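Long-range contacts in putative N-acetylmuramoyl-L-alanine amidase,autolysin cwp6 (Peptoclostridium difficile, PDB 5J72), which probably cleaves the amide bond between N-acetylmuramic acid and L-alanine in peptidoglycan, as a zinc-containing autolysin with cell-wall-binding CWB2 modules: residues Y398-S404 and T489-S494; S342-R346 and A619-K623; F141-V145 and P193-E199; S148-W152 and D181-L185. Numbering follows the deposited sequence.

Interaction 1: Y398-S404 and T489-S494; sequences YVSAYHS and TEYLRS
Segment 398-404 lies in the loop after strand 391-394; it starts extended (Tyr398 phi/psi -156/157), stays open through Ser400, then takes helical angles from Ala401 to His403 before helix 404-409. Segment 489-494 is helical and lies on helix 477-494. The two run in opposite senses, with CA-CA distances of 5.7 Å for Ala401-Glu490 and 6.4 Å for Tyr398-Arg493, and together bury 423 Å². Thr489 (chi1 m) places CG2 3.6 Å from Ala401 CB. Glu490 (t, p) brings its carboxylate to the turn and accepts at both oxygens: Ala401 N donates to Glu490 OE1 at 2.8 Å and Ser400 OG to Glu490 OE2 at 2.7 Å. Ser400 OG also accepts from Tyr402 N at 3.2 Å, an ST turn. Arg493 is extended (m, t, t); its NH1 donates to Val399 O at 3.2 Å and to water 1, which reaches Ser400 O and Ser404 OG, while NH2 binds Val499 O and water 2. At Ser494, Tyr398 (chi1 p) lays a ring face over Arg493 C and Ser494 N, with Tyr398 CE1 3.4 Å from Ser494 CA; Glu490 CD lies at the ring edge, 3.6 Å from Tyr398 CE2. The buried, polar fit is that of an interdomain interface: a loop of the third CWB2 repeat docks on a helix of the amidase domain, beside that domain's edge strand 498-501.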
loop_
_atom_site.group_PDB
_atom_site.type_symbol
_atom_site.label_atom_id
_atom_site.label_comp_id
_atom_site.label_asym_id
_atom_site.label_seq_id
_atom_site.Cartn_x
_atom_site.Cartn_y
_atom_site.Cartn_z
ATOM N N TYR A 398 6.735 9.717 -8.325
ATOM C CA TYR A 398 7.816 9.384 -7.411
ATOM C C TYR A 398 7.428 8.336 -6.397
ATOM O O TYR A 398 6.234 8.147 -6.143
ATOM C CB TYR A 398 8.321 10.657 -6.622
ATOM C CG TYR A 398 7.275 11.300 -5.725
ATOM C CD1 TYR A 398 6.329 12.174 -6.245
ATOM C CD2 TYR A 398 7.264 11.066 -4.351
ATOM C CE1 TYR A 398 5.392 12.803 -5.429
ATOM C CE2 TYR A 398 6.332 11.697 -3.522
ATOM C CZ TYR A 398 5.401 12.561 -4.073
ATOM O OH TYR A 398 4.462 13.172 -3.291
ATOM N N VAL A 399 8.386 7.649 -5.845
ATOM C CA VAL A 399 8.111 6.698 -4.797
ATOM C C VAL A 399 8.042 7.518 -3.513
ATOM O O VAL A 399 9.016 8.206 -3.160
ATOM C CB VAL A 399 9.199 5.635 -4.680
ATOM C CG1 VAL A 399 8.915 4.697 -3.473
ATOM C CG2 VAL A 399 9.292 4.835 -5.983
ATOM N N SER A 400 6.931 7.489 -2.821
ATOM C CA SER A 400 6.879 8.195 -1.563
ATOM C C SER A 400 7.981 7.774 -0.575
ATOM O O SER A 400 8.336 6.604 -0.389
ATOM C CB SER A 400 5.504 7.986 -0.906
ATOM O OG SER A 400 5.531 8.458 0.432
ATOM N N ALA A 401 8.565 8.786 0.126
ATOM C CA ALA A 401 9.617 8.502 1.111
ATOM C C ALA A 401 9.152 7.638 2.247
ATOM O O ALA A 401 9.927 6.916 2.865
ATOM C CB ALA A 401 10.140 9.860 1.694
ATOM N N TYR A 402 7.846 7.661 2.538
ATOM C CA TYR A 402 7.355 6.841 3.674
ATOM C C TYR A 402 7.454 5.320 3.354
ATOM O O TYR A 402 7.424 4.513 4.285
ATOM C CB TYR A 402 5.887 7.202 3.946
ATOM C CG TYR A 402 5.754 8.617 4.474
ATOM C CD1 TYR A 402 6.217 8.957 5.740
ATOM C CD2 TYR A 402 5.184 9.607 3.705
ATOM C CE1 TYR A 402 6.111 10.265 6.228
ATOM C CE2 TYR A 402 5.087 10.922 4.167
ATOM C CZ TYR A 402 5.556 11.241 5.425
ATOM O OH TYR A 402 5.471 12.566 5.847
ATOM N N HIS A 403 7.580 4.965 2.071
ATOM C CA HIS A 403 7.721 3.537 1.675
ATOM C C HIS A 403 9.148 3.048 1.758
ATOM O O HIS A 403 9.387 1.852 1.653
ATOM C CB HIS A 403 7.250 3.332 0.202
ATOM C CG HIS A 403 5.791 3.589 0.031
ATOM N ND1 HIS A 403 4.857 3.136 0.959
ATOM C CD2 HIS A 403 5.110 4.292 -0.898
ATOM C CE1 HIS A 403 3.658 3.571 0.574
ATOM N NE2 HIS A 403 3.780 4.263 -0.546
ATOM N N SER A 404 10.126 3.960 2.016
ATOM C CA SER A 404 11.520 3.516 1.934
ATOM C C SER A 404 11.874 2.351 2.746
ATOM O O SER A 404 12.534 1.440 2.243
ATOM C CB SER A 404 12.471 4.655 2.335
ATOM O OG SER A 404 12.242 5.741 1.475
ATOM N N THR A 489 11.561 15.359 2.332
ATOM C CA THR A 489 11.883 14.547 1.166
ATOM C C THR A 489 10.651 14.419 0.250
ATOM O O THR A 489 10.754 14.526 -0.984
ATOM C CB THR A 489 12.353 13.111 1.665
ATOM O OG1 THR A 489 13.563 13.325 2.398
ATOM C CG2 THR A 489 12.685 12.177 0.518
ATOM N N GLU A 490 9.525 14.180 0.864
ATOM C CA GLU A 490 8.279 13.975 0.107
ATOM C C GLU A 490 7.976 15.275 -0.744
ATOM O O GLU A 490 7.634 15.183 -1.908
ATOM C CB GLU A 490 7.131 13.784 1.092
ATOM C CG GLU A 490 5.928 13.261 0.340
ATOM C CD GLU A 490 6.068 11.725 0.106
ATOM O OE1 GLU A 490 7.198 11.199 0.071
ATOM O OE2 GLU A 490 5.041 11.070 -0.023
ATOM N N TYR A 491 8.145 16.459 -0.124
ATOM C CA TYR A 491 7.886 17.702 -0.883
ATOM C C TYR A 491 8.855 17.823 -2.008
ATOM O O TYR A 491 8.449 18.074 -3.156
ATOM C CB TYR A 491 7.983 18.916 0.029
ATOM C CG TYR A 491 7.795 20.180 -0.800
ATOM C CD1 TYR A 491 6.523 20.629 -1.131
ATOM C CD2 TYR A 491 8.890 20.857 -1.327
ATOM C CE1 TYR A 491 6.344 21.714 -1.984
ATOM C CE2 TYR A 491 8.727 21.961 -2.172
ATOM C CZ TYR A 491 7.451 22.379 -2.499
ATOM O OH TYR A 491 7.295 23.458 -3.343
ATOM N N LEU A 492 10.156 17.618 -1.753
ATOM C CA LEU A 492 11.126 17.766 -2.844
ATOM C C LEU A 492 10.869 16.802 -3.995
ATOM O O LEU A 492 10.991 17.173 -5.178
ATOM C CB LEU A 492 12.557 17.538 -2.295
ATOM C CG LEU A 492 12.986 18.693 -1.343
ATOM C CD1 LEU A 492 14.303 18.356 -0.621
ATOM C CD2 LEU A 492 13.214 19.979 -2.219
ATOM N N ARG A 493 10.540 15.543 -3.663
ATOM C CA ARG A 493 10.307 14.581 -4.738
ATOM C C ARG A 493 9.080 14.953 -5.545
ATOM O O ARG A 493 9.079 14.705 -6.751
ATOM C CB ARG A 493 10.099 13.158 -4.170
ATOM C CG ARG A 493 11.363 12.645 -3.559
ATOM C CD ARG A 493 11.269 11.136 -3.264
ATOM N NE ARG A 493 12.601 10.678 -2.861
ATOM C CZ ARG A 493 12.820 9.572 -2.161
ATOM N NH1 ARG A 493 11.801 8.794 -1.788
ATOM N NH2 ARG A 493 14.055 9.226 -1.833
ATOM N N SER A 494 8.058 15.473 -4.907
ATOM C CA SER A 494 6.842 15.846 -5.622
ATOM C C SER A 494 7.121 17.025 -6.607
ATOM O O SER A 494 6.302 17.266 -7.501
ATOM C CB SER A 494 5.764 16.246 -4.638
ATOM O OG SER A 494 5.980 17.574 -4.194
HETATM O O HOH W 1 10.982 5.756 -0.914
HETATM O O HOH W 2 13.753 7.299 0.121
#

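Interaction 2: S342-R346 and A619-K623; sequences SGADR and AEKVK
Segment 342-346 is an irregular link between strand 334-341 and helix 346-357: Gly343 is fully extended (phi/psi -179/159), Ala344 turns to -63/-29 and Asp345 opens again to -155/-174. Opposite it stands the first turn of helix 619-637, where Lys623 N donates to Ala619 O at 2.8 Å. The backbones are closest at Ala344-Ala619, 5.2 Å between CA atoms, and the two CB atoms of this pair are 4.2 Å apart; Ala344 CB also lies 4.1 Å from Lys623 CD. Asp345 (chi1 p) divides its carboxylate between two tasks. OD1 accepts from Glu348 N, which makes Asp345 the N-cap of helix 346-357, whereas OD2 points across the interface to the amine of Lys623. This joins the start of a CWB2 helix to the start of the C-terminal helix of the amidase domain, a surface-level interdomain contact burying 228 Å². Lys623 reaches out with its first three chi angles trans and the fourth p, so that Lys623 NZ forms a salt bridge with Asp345 OD2 at 2.8 Å; as a hydrogen bond this pair is weak. The stronger partner of the same amine is Tyr402 OH. Ala344 N is satisfied by Glu348 OE1, and Asp345 O by Thr349 OG1. Glu620 (m, p) skirts the edge of the contact, its OE1 no closer than 3.8 Å to Ala344 O and 3.9 Å to Gly343 O.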
loop_
_atom_site.group_PDB
_atom_site.type_symbol
_atom_site.label_atom_id
_atom_site.label_comp_id
_atom_site.label_asym_id
_atom_site.label_seq_id
_atom_site.Cartn_x
_atom_site.Cartn_y
_atom_site.Cartn_z
ATOM N N SER A 342 -2.079 4.809 11.982
ATOM C CA SER A 342 -2.371 6.081 11.289
ATOM C C SER A 342 -1.182 6.583 10.531
ATOM O O SER A 342 -0.295 5.805 10.238
ATOM C CB SER A 342 -2.824 7.144 12.301
ATOM O OG SER A 342 -1.768 7.356 13.226
ATOM N N GLY A 343 -1.181 7.849 10.137
ATOM C CA GLY A 343 -0.068 8.384 9.365
ATOM C C GLY A 343 -0.335 9.849 9.098
ATOM O O GLY A 343 -1.453 10.288 9.142
ATOM N N ALA A 344 0.735 10.615 8.803
ATOM C CA ALA A 344 0.628 12.050 8.512
ATOM C C ALA A 344 -0.193 12.282 7.258
ATOM O O ALA A 344 -0.826 13.315 7.106
ATOM C CB ALA A 344 2.038 12.613 8.308
ATOM N N ASP A 345 -0.167 11.309 6.317
ATOM C CA ASP A 345 -0.941 11.445 5.125
ATOM C C ASP A 345 -1.266 10.035 4.500
ATOM O O ASP A 345 -0.942 9.035 5.138
ATOM C CB ASP A 345 -0.213 12.282 4.076
ATOM C CG ASP A 345 1.152 11.754 3.605
ATOM O OD1 ASP A 345 1.361 10.529 3.607
ATOM O OD2 ASP A 345 2.009 12.578 3.234
ATOM N N ARG A 346 -1.887 9.994 3.316
ATOM C CA ARG A 346 -2.321 8.703 2.716
ATOM C C ARG A 346 -1.117 7.765 2.478
ATOM O O ARG A 346 -1.292 6.545 2.570
ATOM C CB ARG A 346 -3.115 8.968 1.395
ATOM C CG ARG A 346 -2.211 9.501 0.283
ATOM C CD ARG A 346 -3.022 9.889 -0.951
ATOM N NE ARG A 346 -3.858 11.034 -0.660
ATOM C CZ ARG A 346 -4.557 11.700 -1.568
ATOM N NH1 ARG A 346 -4.516 11.338 -2.843
ATOM N NH2 ARG A 346 -5.312 12.725 -1.207
ATOM N N ALA A 619 1.187 15.029 13.931
ATOM C CA ALA A 619 2.010 14.556 12.836
ATOM C C ALA A 619 1.820 15.534 11.689
ATOM O O ALA A 619 2.741 15.786 10.932
ATOM C CB ALA A 619 1.589 13.118 12.443
ATOM N N GLU A 620 0.668 16.104 11.543
ATOM C CA GLU A 620 0.422 17.007 10.430
ATOM C C GLU A 620 1.235 18.318 10.575
ATOM O O GLU A 620 1.730 18.847 9.565
ATOM C CB GLU A 620 -1.095 17.247 10.331
ATOM C CG GLU A 620 -1.778 15.988 9.796
ATOM C CD GLU A 620 -2.097 14.929 10.882
ATOM O OE1 GLU A 620 -2.494 13.817 10.490
ATOM O OE2 GLU A 620 -1.963 15.205 12.099
ATOM N N LYS A 621 1.376 18.901 11.805
ATOM C CA LYS A 621 2.211 20.064 12.045
ATOM C C LYS A 621 3.690 19.751 11.791
ATOM O O LYS A 621 4.412 20.582 11.231
ATOM C CB LYS A 621 2.011 20.522 13.484
ATOM C CG LYS A 621 0.633 21.175 13.658
ATOM C CD LYS A 621 0.404 21.465 15.118
ATOM C CE LYS A 621 -1.063 21.688 15.442
ATOM N NZ LYS A 621 -1.165 22.373 16.763
ATOM N N VAL A 622 4.148 18.540 12.197
ATOM C CA VAL A 622 5.539 18.176 11.920
ATOM C C VAL A 622 5.709 18.052 10.424
ATOM O O VAL A 622 6.733 18.435 9.868
ATOM C CB VAL A 622 5.906 16.854 12.653
ATOM C CG1 VAL A 622 7.288 16.345 12.161
ATOM C CG2 VAL A 622 5.927 17.099 14.143
ATOM N N LYS A 623 4.672 17.507 9.744
ATOM C CA LYS A 623 4.765 17.393 8.298
ATOM C C LYS A 623 4.865 18.851 7.679
ATOM O O LYS A 623 5.614 19.064 6.745
ATOM C CB LYS A 623 3.544 16.659 7.760
ATOM C CG LYS A 623 3.624 16.559 6.246
ATOM C CD LYS A 623 2.456 15.769 5.651
ATOM C CE LYS A 623 2.871 15.256 4.277
ATOM N NZ LYS A 623 4.005 14.268 4.350
#

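Interaction 3: F141-V145 and P193-E199; sequences FETAV and PESTKAE
Two helices of a CWB2 repeat, built round a parallel four-stranded sheet of order 2-1-3-4, lie side by side here: helix 140-151, which precedes strand 158-163, and helix 194-203, which follows strand 184-187. Their short segments are nearly parallel, at 21° and 8.9 Å between axes, in a register of Glu142 with Ser195 (CA-CA 5.9 Å) and Val145 with Glu199 (6.3 Å). Val145 loses most surface; with chi1 t, its CG2 sits 3.6 Å from Ser195 O and 3.7 Å from Glu199 CB. Ser195 (chi1 p) fills the space one turn back, its OG 3.3 Å from Phe141 CB. Phe141 (chi1 m) presents a ring face to the N-cap residue Pro193, whose CG is 3.4 Å from Phe141 CD1. Direct contact is thus van der Waals packing. Glu142 OE1 and Thr196 OG1 hydrogen-bond outside, to Thr139 OG1 and Leu186 O; water 4 joins Glu142 OE2 to Ser195 OG, while water 3 donates to Phe141 O at 3.0 Å and to Thr196 OG1 at 2.8 Å.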
loop_
_atom_site.group_PDB
_atom_site.type_symbol
_atom_site.label_atom_id
_atom_site.label_comp_id
_atom_site.label_asym_id
_atom_site.label_seq_id
_atom_site.Cartn_x
_atom_site.Cartn_y
_atom_site.Cartn_z
ATOM N N PHE A 141 -12.391 1.860 -16.310
ATOM C CA PHE A 141 -13.280 0.744 -16.714
ATOM C C PHE A 141 -12.454 -0.377 -17.343
ATOM O O PHE A 141 -12.674 -1.520 -16.991
ATOM C CB PHE A 141 -14.340 1.217 -17.743
ATOM C CG PHE A 141 -15.253 2.221 -17.133
ATOM C CD1 PHE A 141 -16.379 1.821 -16.430
ATOM C CD2 PHE A 141 -14.962 3.588 -17.204
ATOM C CE1 PHE A 141 -17.207 2.758 -15.797
ATOM C CE2 PHE A 141 -15.791 4.523 -16.572
ATOM C CZ PHE A 141 -16.905 4.103 -15.870
ATOM N N GLU A 142 -11.513 -0.043 -18.293
ATOM C CA GLU A 142 -10.719 -1.092 -18.911
ATOM C C GLU A 142 -9.725 -1.645 -17.943
ATOM O O GLU A 142 -9.373 -2.823 -18.063
ATOM C CB GLU A 142 -9.953 -0.618 -20.166
ATOM C CG GLU A 142 -10.857 -0.236 -21.325
ATOM C CD GLU A 142 -11.430 1.164 -21.182
ATOM O OE1 GLU A 142 -10.901 1.979 -20.398
ATOM O OE2 GLU A 142 -12.432 1.446 -21.849
ATOM N N THR A 143 -9.230 -0.824 -16.996
ATOM C CA THR A 143 -8.291 -1.368 -16.022
ATOM C C THR A 143 -9.036 -2.426 -15.142
ATOM O O THR A 143 -8.437 -3.473 -14.870
ATOM C CB THR A 143 -7.696 -0.240 -15.150
ATOM O OG1 THR A 143 -6.741 0.408 -15.955
ATOM C CG2 THR A 143 -6.949 -0.768 -13.887
ATOM N N ALA A 144 -10.293 -2.151 -14.731
ATOM C CA ALA A 144 -11.031 -3.131 -13.918
ATOM C C ALA A 144 -11.190 -4.459 -14.739
ATOM O O ALA A 144 -11.110 -5.560 -14.183
ATOM C CB ALA A 144 -12.389 -2.590 -13.530
ATOM N N VAL A 145 -11.362 -4.346 -16.041
ATOM C CA VAL A 145 -11.483 -5.563 -16.866
ATOM C C VAL A 145 -10.176 -6.332 -16.877
ATOM O O VAL A 145 -10.186 -7.577 -16.820
ATOM C CB VAL A 145 -11.930 -5.164 -18.303
ATOM C CG1 VAL A 145 -11.823 -6.387 -19.274
ATOM C CG2 VAL A 145 -13.407 -4.674 -18.260
ATOM N N PRO A 193 -20.387 0.930 -19.809
ATOM C CA PRO A 193 -19.685 1.053 -21.089
ATOM C C PRO A 193 -19.448 -0.330 -21.714
ATOM O O PRO A 193 -19.606 -1.364 -21.070
ATOM C CB PRO A 193 -18.378 1.734 -20.720
ATOM C CG PRO A 193 -18.181 1.457 -19.309
ATOM C CD PRO A 193 -19.575 1.461 -18.709
ATOM N N GLU A 194 -19.028 -0.334 -22.966
ATOM C CA GLU A 194 -18.806 -1.546 -23.697
ATOM C C GLU A 194 -17.769 -2.458 -23.024
ATOM O O GLU A 194 -17.923 -3.672 -23.054
ATOM C CB GLU A 194 -18.323 -1.147 -25.103
ATOM C CG GLU A 194 -17.882 -2.318 -25.968
ATOM C CD GLU A 194 -18.989 -3.388 -26.216
ATOM O OE1 GLU A 194 -20.189 -3.030 -26.270
ATOM O OE2 GLU A 194 -18.627 -4.581 -26.371
ATOM N N SER A 195 -16.699 -1.870 -22.457
ATOM C CA SER A 195 -15.664 -2.626 -21.777
ATOM C C SER A 195 -16.359 -3.466 -20.649
ATOM O O SER A 195 -16.160 -4.686 -20.629
ATOM C CB SER A 195 -14.600 -1.649 -21.240
ATOM O OG SER A 195 -15.177 -0.743 -20.309
ATOM N N THR A 196 -17.181 -2.877 -19.795
ATOM C CA THR A 196 -17.850 -3.642 -18.718
ATOM C C THR A 196 -18.869 -4.681 -19.311
ATOM O O THR A 196 -18.938 -5.813 -18.858
ATOM C CB THR A 196 -18.620 -2.667 -17.776
ATOM O OG1 THR A 196 -17.643 -1.805 -17.192
ATOM C CG2 THR A 196 -19.404 -3.412 -16.665
ATOM N N LYS A 197 -19.651 -4.258 -20.337
ATOM C CA LYS A 197 -20.622 -5.168 -20.955
ATOM C C LYS A 197 -19.897 -6.424 -21.483
ATOM O O LYS A 197 -20.369 -7.519 -21.253
ATOM C CB LYS A 197 -21.310 -4.386 -22.104
ATOM C CG LYS A 197 -21.976 -5.276 -23.152
ATOM C CD LYS A 197 -22.670 -4.386 -24.256
ATOM C CE LYS A 197 -23.309 -5.255 -25.338
ATOM N NZ LYS A 197 -24.678 -5.658 -24.913
ATOM N N ALA A 198 -18.756 -6.274 -22.170
ATOM C CA ALA A 198 -18.085 -7.431 -22.750
ATOM C C ALA A 198 -17.473 -8.305 -21.672
ATOM O O ALA A 198 -17.439 -9.534 -21.840
ATOM C CB ALA A 198 -16.979 -6.970 -23.738
ATOM N N GLU A 199 -16.961 -7.702 -20.568
ATOM C CA GLU A 199 -16.361 -8.565 -19.557
ATOM C C GLU A 199 -17.464 -9.291 -18.765
ATOM O O GLU A 199 -17.255 -10.427 -18.355
ATOM C CB GLU A 199 -15.440 -7.699 -18.617
ATOM C CG GLU A 199 -14.773 -8.510 -17.478
ATOM C CD GLU A 199 -13.815 -9.608 -17.989
ATOM O OE1 GLU A 199 -13.554 -9.685 -19.236
ATOM O OE2 GLU A 199 -13.311 -10.394 -17.140
HETATM O O HOH W 3 -15.302 -2.136 -15.736
HETATM O O HOH W 4 -14.799 1.966 -21.131
#

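Interaction 4: S148-W152 and D181-L185; sequences SKQGW and DAPIL
Helix 140-151 ends in segment 148-152, and Trp152 is the first residue to leave helical angles (phi/psi -136/50), although its N still donates to Ser148 O at 2.8 Å. Segment 181-185 starts where another helix stops: Asp181, with positive phi (59/59), is the C-prime residue of a Schellman motif that closes helix 174-180, after which the chain extends into strand 184-187. The backbones come closest at Ser148-Pro183, 5.5 Å between CA atoms. One direct hydrogen bond spans the segments, from Trp152 NE1 to Asp181 O at 3.0 Å with an N-H...O angle of 148°. Water 5 adds a bridge, donating to Gly151 O at 3.2 Å and to Asp181 OD1 at 3.1 Å. A CH-pi contact comes next: Pro183 CD stands 3.7 Å from the centroid of the Trp152 five-membered ring, only 4° off its normal, a placement over the ring face reached with Trp152 at chi1 m and chi2 -93°. Van der Waals packing completes the contact, with Ser148 OG 3.8 Å from Pro183 CG and Ser148 CB 3.9 Å from Leu185 CD2. The hydroxyl of Ser148 has its polar partner in Glu199 of helix 194-203. Within this CWB2 repeat, the end of helix 140-151 thus packs on the entry to edge strand 184-187 of the parallel 2-1-3-4 sheet, beside strand 158-163, while Pro382 of helix 375-387 touches both Trp152 and Ile184.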
loop_
_atom_site.group_PDB
_atom_site.type_symbol
_atom_site.label_atom_id
_atom_site.label_comp_id
_atom_site.label_asym_id
_atom_site.label_seq_id
_atom_site.Cartn_x
_atom_site.Cartn_y
_atom_site.Cartn_z
ATOM N N SER A 148 -9.968 -8.294 -13.655
ATOM C CA SER A 148 -10.964 -9.370 -13.723
ATOM C C SER A 148 -10.389 -10.578 -14.538
ATOM O O SER A 148 -10.435 -11.732 -14.100
ATOM C CB SER A 148 -12.240 -8.785 -14.399
ATOM O OG SER A 148 -13.168 -9.860 -14.516
ATOM N N LYS A 149 -9.781 -10.299 -15.691
ATOM C CA LYS A 149 -9.174 -11.376 -16.532
ATOM C C LYS A 149 -8.042 -12.015 -15.860
ATOM O O LYS A 149 -7.781 -13.199 -16.056
ATOM C CB LYS A 149 -8.695 -10.781 -17.853
ATOM C CG LYS A 149 -9.871 -10.497 -18.735
ATOM C CD LYS A 149 -9.437 -9.772 -20.026
ATOM C CE LYS A 149 -10.693 -9.590 -20.865
ATOM N NZ LYS A 149 -10.462 -8.834 -22.150
ATOM N N GLN A 150 -7.314 -11.263 -15.039
ATOM C CA GLN A 150 -6.200 -11.871 -14.317
ATOM C C GLN A 150 -6.622 -12.823 -13.243
ATOM O O GLN A 150 -6.060 -13.928 -13.147
ATOM C CB GLN A 150 -5.326 -10.749 -13.660
ATOM C CG GLN A 150 -4.041 -11.275 -13.013
ATOM C CD GLN A 150 -3.083 -11.863 -14.057
ATOM O OE1 GLN A 150 -3.139 -11.513 -15.254
ATOM N NE2 GLN A 150 -2.155 -12.717 -13.584
ATOM N N GLY A 151 -7.602 -12.465 -12.382
ATOM C CA GLY A 151 -7.887 -13.400 -11.294
ATOM C C GLY A 151 -9.091 -14.314 -11.559
ATOM O O GLY A 151 -9.358 -15.263 -10.800
ATOM N N TRP A 152 -9.830 -14.019 -12.655
ATOM C CA TRP A 152 -11.093 -14.781 -12.964
ATOM C C TRP A 152 -11.095 -15.116 -14.444
ATOM O O TRP A 152 -12.085 -14.919 -15.171
ATOM C CB TRP A 152 -12.331 -13.866 -12.583
ATOM C CG TRP A 152 -12.377 -13.653 -11.114
ATOM C CD1 TRP A 152 -13.081 -14.392 -10.192
ATOM C CD2 TRP A 152 -11.652 -12.644 -10.354
ATOM N NE1 TRP A 152 -12.857 -13.892 -8.913
ATOM C CE2 TRP A 152 -11.984 -12.822 -8.992
ATOM C CE3 TRP A 152 -10.756 -11.626 -10.698
ATOM C CZ2 TRP A 152 -11.460 -11.993 -7.971
ATOM C CZ3 TRP A 152 -10.218 -10.813 -9.690
ATOM C CH2 TRP A 152 -10.580 -10.996 -8.348
ATOM N N ASP A 181 -15.529 -14.091 -3.690
ATOM C CA ASP A 181 -14.408 -14.436 -4.607
ATOM C C ASP A 181 -14.861 -13.941 -5.997
ATOM O O ASP A 181 -14.985 -14.684 -6.960
ATOM C CB ASP A 181 -14.082 -15.953 -4.578
ATOM C CG ASP A 181 -12.826 -16.310 -5.396
ATOM O OD1 ASP A 181 -12.031 -15.368 -5.743
ATOM O OD2 ASP A 181 -12.642 -17.510 -5.692
ATOM N N ALA A 182 -15.126 -12.637 -6.068
ATOM C CA ALA A 182 -15.631 -11.993 -7.266
ATOM C C ALA A 182 -14.875 -10.719 -7.590
ATOM O O ALA A 182 -14.361 -10.076 -6.690
ATOM C CB ALA A 182 -17.081 -11.578 -7.008
ATOM N N PRO A 183 -14.804 -10.361 -8.861
ATOM C CA PRO A 183 -14.150 -9.123 -9.209
ATOM C C PRO A 183 -15.166 -7.941 -9.073
ATOM O O PRO A 183 -16.403 -8.163 -9.031
ATOM C CB PRO A 183 -13.803 -9.301 -10.691
ATOM C CG PRO A 183 -14.964 -10.156 -11.221
ATOM C CD PRO A 183 -15.239 -11.145 -10.047
ATOM N N ILE A 184 -14.642 -6.731 -9.040
ATOM C CA ILE A 184 -15.480 -5.559 -9.026
ATOM C C ILE A 184 -15.316 -4.940 -10.437
ATOM O O ILE A 184 -14.188 -4.682 -10.895
ATOM C CB ILE A 184 -14.996 -4.559 -7.972
ATOM C CG1 ILE A 184 -15.333 -5.099 -6.567
ATOM C CG2 ILE A 184 -15.598 -3.149 -8.318
ATOM C CD1 ILE A 184 -14.675 -4.323 -5.359
ATOM N N LEU A 185 -16.426 -4.741 -11.141
ATOM C CA LEU A 185 -16.351 -4.043 -12.428
ATOM C C LEU A 185 -17.102 -2.684 -12.230
ATOM O O LEU A 185 -17.825 -2.520 -11.256
ATOM C CB LEU A 185 -17.052 -4.802 -13.609
ATOM C CG LEU A 185 -16.341 -6.120 -13.954
ATOM C CD1 LEU A 185 -17.134 -6.857 -15.075
ATOM C CD2 LEU A 185 -14.840 -5.898 -14.348
HETATM O O HOH W 5 -11.212 -16.490 -8.502
#

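The four contacts form two separate pairs; interactions 2 and 4, centred 34 Å apart, lie on opposite sides of the chain's centre. Interactions 1 and 2 (centres 13 Å apart) both join the third CWB2 repeat to the amidase domain and meet where Tyr402 OH lies 2.7 Å from Lys623 NZ; neither is at the zinc site of His460, Glu477 and His530. Interactions 3 and 4 (centres 11 Å apart) share helix 140-151 within the first repeat and meet at Glu199 OE2 and Ser148 OG, 2.7 Å apart, a probable hydrogen bond. Interaction 4 also borders a bound calcium, about 4 Å from the Asp181 side chain.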